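Long-range contact in PHOX (Pseudomonas fluorescens, PDB 4A9V), which hydrolyses phosphate monoesters as an alkaline phosphatase, using a cofactor of iron and calcium ions held in a beta-propeller: residues N81-A86 with I122-K127. Numbering follows the deposited sequence.
Sequences NRALMA and IEVQRK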
ATOM      1  N   ASN A  81       9.010 -18.441 -18.724  1.00  9.06           N
ATOM      2  CA  ASN A  81       8.555 -19.289 -17.619  1.00  9.07           C
ATOM      3  C   ASN A  81       9.211 -18.976 -16.280  1.00  9.85           C
ATOM      4  O   ASN A  81       9.118 -19.761 -15.344  1.00 10.93           O
ATOM      5  CB  ASN A  81       8.734 -20.764 -17.968  1.00 10.93           C
ATOM      6  CG  ASN A  81       7.749 -21.232 -19.013  1.00 12.78           C
ATOM      7  OD1 ASN A  81       6.655 -20.694 -19.133  1.00 14.11           O
ATOM      8  ND2 ASN A  81       8.137 -22.230 -19.779  1.00 25.77           N
ATOM      9  N   ARG A  82       9.793 -17.787 -16.182  1.00 10.35           N
ATOM     10  CA  ARG A  82      10.381 -17.301 -14.930  0.50  8.55           C
ATOM     11  C   ARG A  82       9.870 -15.886 -14.685  1.00  8.02           C
ATOM     12  O   ARG A  82       9.618 -15.138 -15.629  1.00  8.72           O
ATOM     13  CB  ARG A  82      11.919 -17.267 -14.994  0.50  8.04           C
ATOM     14  CG  ARG A  82      12.621 -18.614 -15.116  0.50  9.13           C
ATOM     15  CD  ARG A  82      14.134 -18.446 -15.209  0.50  9.57           C
ATOM     16  NE  ARG A  82      14.742 -18.186 -13.906  0.50  9.09           N
ATOM     17  CZ  ARG A  82      16.032 -17.941 -13.719  0.50  8.68           C
ATOM     18  NH1 ARG A  82      16.860 -17.932 -14.755  0.50 12.35           N
ATOM     19  NH2 ARG A  82      16.485 -17.652 -12.504  0.50  8.85           N
ATOM     20  N   ALA A  83       9.809 -15.490 -13.416  1.00  7.35           N
ATOM     21  CA  ALA A  83       9.492 -14.108 -13.052  1.00  7.15           C
ATOM     22  C   ALA A  83      10.027 -13.868 -11.653  1.00  7.46           C
ATOM     23  O   ALA A  83      10.270 -14.815 -10.902  1.00  7.74           O
ATOM     24  CB  ALA A  83       7.993 -13.860 -13.098  1.00  8.14           C
ATOM     25  N   LEU A  84      10.219 -12.603 -11.301  1.00  6.85           N
ATOM     26  CA  LEU A  84      10.464 -12.235  -9.917  1.00  6.92           C
ATOM     27  C   LEU A  84       9.235 -11.529  -9.376  1.00  7.01           C
ATOM     28  O   LEU A  84       8.571 -10.789 -10.086  1.00  9.37           O
ATOM     29  CB  LEU A  84      11.687 -11.318  -9.779  1.00  7.55           C
ATOM     30  CG  LEU A  84      13.004 -11.857 -10.338  1.00  8.15           C
ATOM     31  CD1 LEU A  84      14.116 -10.884  -9.984  1.00  9.83           C
ATOM     32  CD2 LEU A  84      13.315 -13.246  -9.798  1.00  9.28           C
ATOM     33  N   MET A  85       8.961 -11.731  -8.094  1.00  6.72           N
ATOM     34  CA  MET A  85       7.958 -10.945  -7.400  1.00  7.22           C
ATOM     35  C   MET A  85       8.608 -10.256  -6.216  1.00  7.13           C
ATOM     36  O   MET A  85       9.402 -10.864  -5.504  1.00  8.31           O
ATOM     37  CB  MET A  85       6.820 -11.847  -6.925  1.00  7.62           C
ATOM     38  CG  MET A  85       6.057 -12.462  -8.072  1.00  8.44           C
ATOM     39  SD  MET A  85       4.691 -13.541  -7.587  1.00 10.37           S
ATOM     40  CE  MET A  85       3.492 -12.353  -6.987  1.00 12.03           C
ATOM     41  N   ALA A  86       8.295  -8.979  -6.030  1.00  6.47           N
ATOM     42  CA  ALA A  86       8.701  -8.256  -4.845  1.00  6.15           C
ATOM     43  C   ALA A  86       7.438  -7.988  -4.048  1.00  5.83           C
ATOM     44  O   ALA A  86       6.467  -7.431  -4.576  1.00  6.53           O
ATOM     45  CB  ALA A  86       9.376  -6.948  -5.229  1.00  7.03           C
ATOM     46  N   ILE A 122      11.171 -12.832  -4.393  1.00  6.73           N
ATOM     47  CA  ILE A 122      11.162 -14.259  -4.687  1.00  7.41           C
ATOM     48  C   ILE A 122      11.151 -14.511  -6.184  1.00  7.04           C
ATOM     49  O   ILE A 122      10.611 -13.720  -6.954  1.00  8.25           O
ATOM     50  CB  ILE A 122       9.964 -14.976  -4.033  1.00  7.33           C
ATOM     51  CG1 ILE A 122       8.629 -14.505  -4.621  1.00  8.28           C
ATOM     52  CG2 ILE A 122      10.003 -14.806  -2.519  1.00  8.44           C
ATOM     53  CD1 ILE A 122       7.439 -15.294  -4.113  1.00 10.23           C
ATOM     54  N   GLU A 123      11.735 -15.632  -6.594  1.00  6.95           N
ATOM     55  CA  GLU A 123      11.552 -16.147  -7.937  1.00  7.48           C
ATOM     56  C   GLU A 123      10.364 -17.090  -7.981  1.00  7.64           C
ATOM     57  O   GLU A 123      10.187 -17.930  -7.092  1.00  8.10           O
ATOM     58  CB  GLU A 123      12.812 -16.870  -8.414  1.00  8.57           C
ATOM     59  CG  GLU A 123      12.644 -17.430  -9.819  1.00  9.41           C
ATOM     60  CD  GLU A 123      13.862 -18.128 -10.380  1.00 11.14           C
ATOM     61  OE1 GLU A 123      14.992 -17.811  -9.962  1.00 12.85           O
ATOM     62  OE2 GLU A 123      13.684 -18.871 -11.366  1.00 15.01           O
ATOM     63  N   VAL A 124       9.582 -16.973  -9.052  1.00  7.09           N
ATOM     64  CA  VAL A 124       8.565 -17.957  -9.376  1.00  7.74           C
ATOM     65  C   VAL A 124       8.831 -18.518 -10.769  1.00  8.02           C
ATOM     66  O   VAL A 124       9.391 -17.842 -11.637  1.00  8.29           O
ATOM     67  CB  VAL A 124       7.141 -17.360  -9.280  1.00  8.35           C
ATOM     68  CG1 VAL A 124       6.838 -16.993  -7.839  1.00  9.18           C
ATOM     69  CG2 VAL A 124       6.978 -16.147 -10.179  1.00  8.71           C
ATOM     70  N   GLN A 125       8.462 -19.774 -10.966  1.00  8.17           N
ATOM     71  CA  GLN A 125       8.661 -20.452 -12.237  1.00  8.90           C
ATOM     72  C   GLN A 125       7.379 -21.181 -12.585  1.00  9.37           C
ATOM     73  O   GLN A 125       6.705 -21.731 -11.712  1.00 10.35           O
ATOM     74  CB  GLN A 125       9.809 -21.460 -12.139  1.00 12.08           C
ATOM     75  CG  GLN A 125      11.194 -20.878 -12.379  1.00 18.81           C
ATOM     76  CD  GLN A 125      12.293 -21.922 -12.276  1.00 24.23           C
ATOM     77  OE1 GLN A 125      12.020 -23.125 -12.262  1.00 22.99           O
ATOM     78  NE2 GLN A 125      13.527 -21.466 -12.073  1.00 19.27           N
ATOM     79  N   ARG A 126       7.110 -21.279 -13.875  1.00 10.34           N
ATOM     80  CA  ARG A 126       5.912 -21.932 -14.339  1.00 12.00           C
ATOM     81  C   ARG A 126       6.246 -23.350 -14.749  1.00 14.83           C
ATOM     82  O   ARG A 126       7.124 -23.579 -15.583  1.00 17.08           O
ATOM     83  CB  ARG A 126       5.316 -21.179 -15.513  1.00 14.45           C
ATOM     84  CG  ARG A 126       4.131 -21.900 -16.112  1.00 16.25           C
ATOM     85  CD  ARG A 126       3.294 -20.984 -16.971  1.00 24.81           C
ATOM     86  NE  ARG A 126       4.096 -20.149 -17.857  1.00 15.68           N
ATOM     87  CZ  ARG A 126       3.632 -19.042 -18.418  1.00 13.53           C
ATOM     88  NH1 ARG A 126       2.382 -18.670 -18.175  1.00 15.97           N
ATOM     89  NH2 ARG A 126       4.429 -18.263 -19.131  1.00 13.99           N
ATOM     90  N   LYS A 127       5.524 -24.294 -14.158  1.00 19.05           N
ATOM     91  CA  LYS A 127       5.664 -25.705 -14.481  1.00 26.53           C
ATOM     92  C   LYS A 127       4.277 -26.307 -14.673  1.00 29.74           C
ATOM     93  O   LYS A 127       3.362 -26.018 -13.904  1.00 26.95           O
ATOM     94  CB  LYS A 127       6.390 -26.433 -13.346  1.00 44.57           C
ATOM     95  CG  LYS A 127       7.888 -26.173 -13.292  1.00110.21           C
ATOM     96  CD  LYS A 127       8.603 -27.220 -12.450  1.00 82.57           C
ATOM     97  CE  LYS A 127       8.548 -26.883 -10.967  1.00141.26           C
ATOM     98  NZ  LYS A 127       8.965 -28.031 -10.110  1.00 88.97           N
TER
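R82, in the conformer described, lays the side of its guanidinium against the carboxylate of E123, NE meeting OE2 at 2.8 Å and NH2 meeting OE1 at 3.0 Å in a two-pronged salt bridge. The two planes are turned 35° apart, and the R82 chain bends at chi3 (78°) to bring NE round to the acid. E123 suits this buried place because its extended chain puts both oxygens within reach of several donors. Q125 NE2, from the same strand, reaches E123 OE2 at 2.7 Å from the face opposite to R82 NE, while S137 on strand 130-144 bonds OE1. An alanine in place of this glutamate would probably leave the R82 guanidinium and the S137 hydroxyl without their carboxylate partner and the Q125 amide freer to turn. On this same face the aliphatic part of R82 runs alongside that of Q125, and L84 CD2 touches E123 CB at 3.9 Å.

The other face is apolar. A83, small and buried against L73, puts its methyl here, CB 3.8 Å from V124 CG2, while M85 crosses V124 at about a right angle, its SD 4.1 Å from CG1; L35 of strand 30-37 packs on both M85 and V124. Where the chain turns a corner, N81 OD1 accepts from R126 NE at 2.9 Å, at the edge of the guanidinium, with the amide and guanidinium planes nearly perpendicular. R126 NH1 is salt-bridged to D541, and a sodium ion lies near this side chain.

Between the strands, paired backbone bonds join A83 with V124 and M85 with I122, and R126 N adds one to N81 O. This antiparallel pairing joins the two middle strands of a four-stranded sheet, 68-76, 82-89, 118-127 and 130-144, the up-and-down order of a beta-propeller blade.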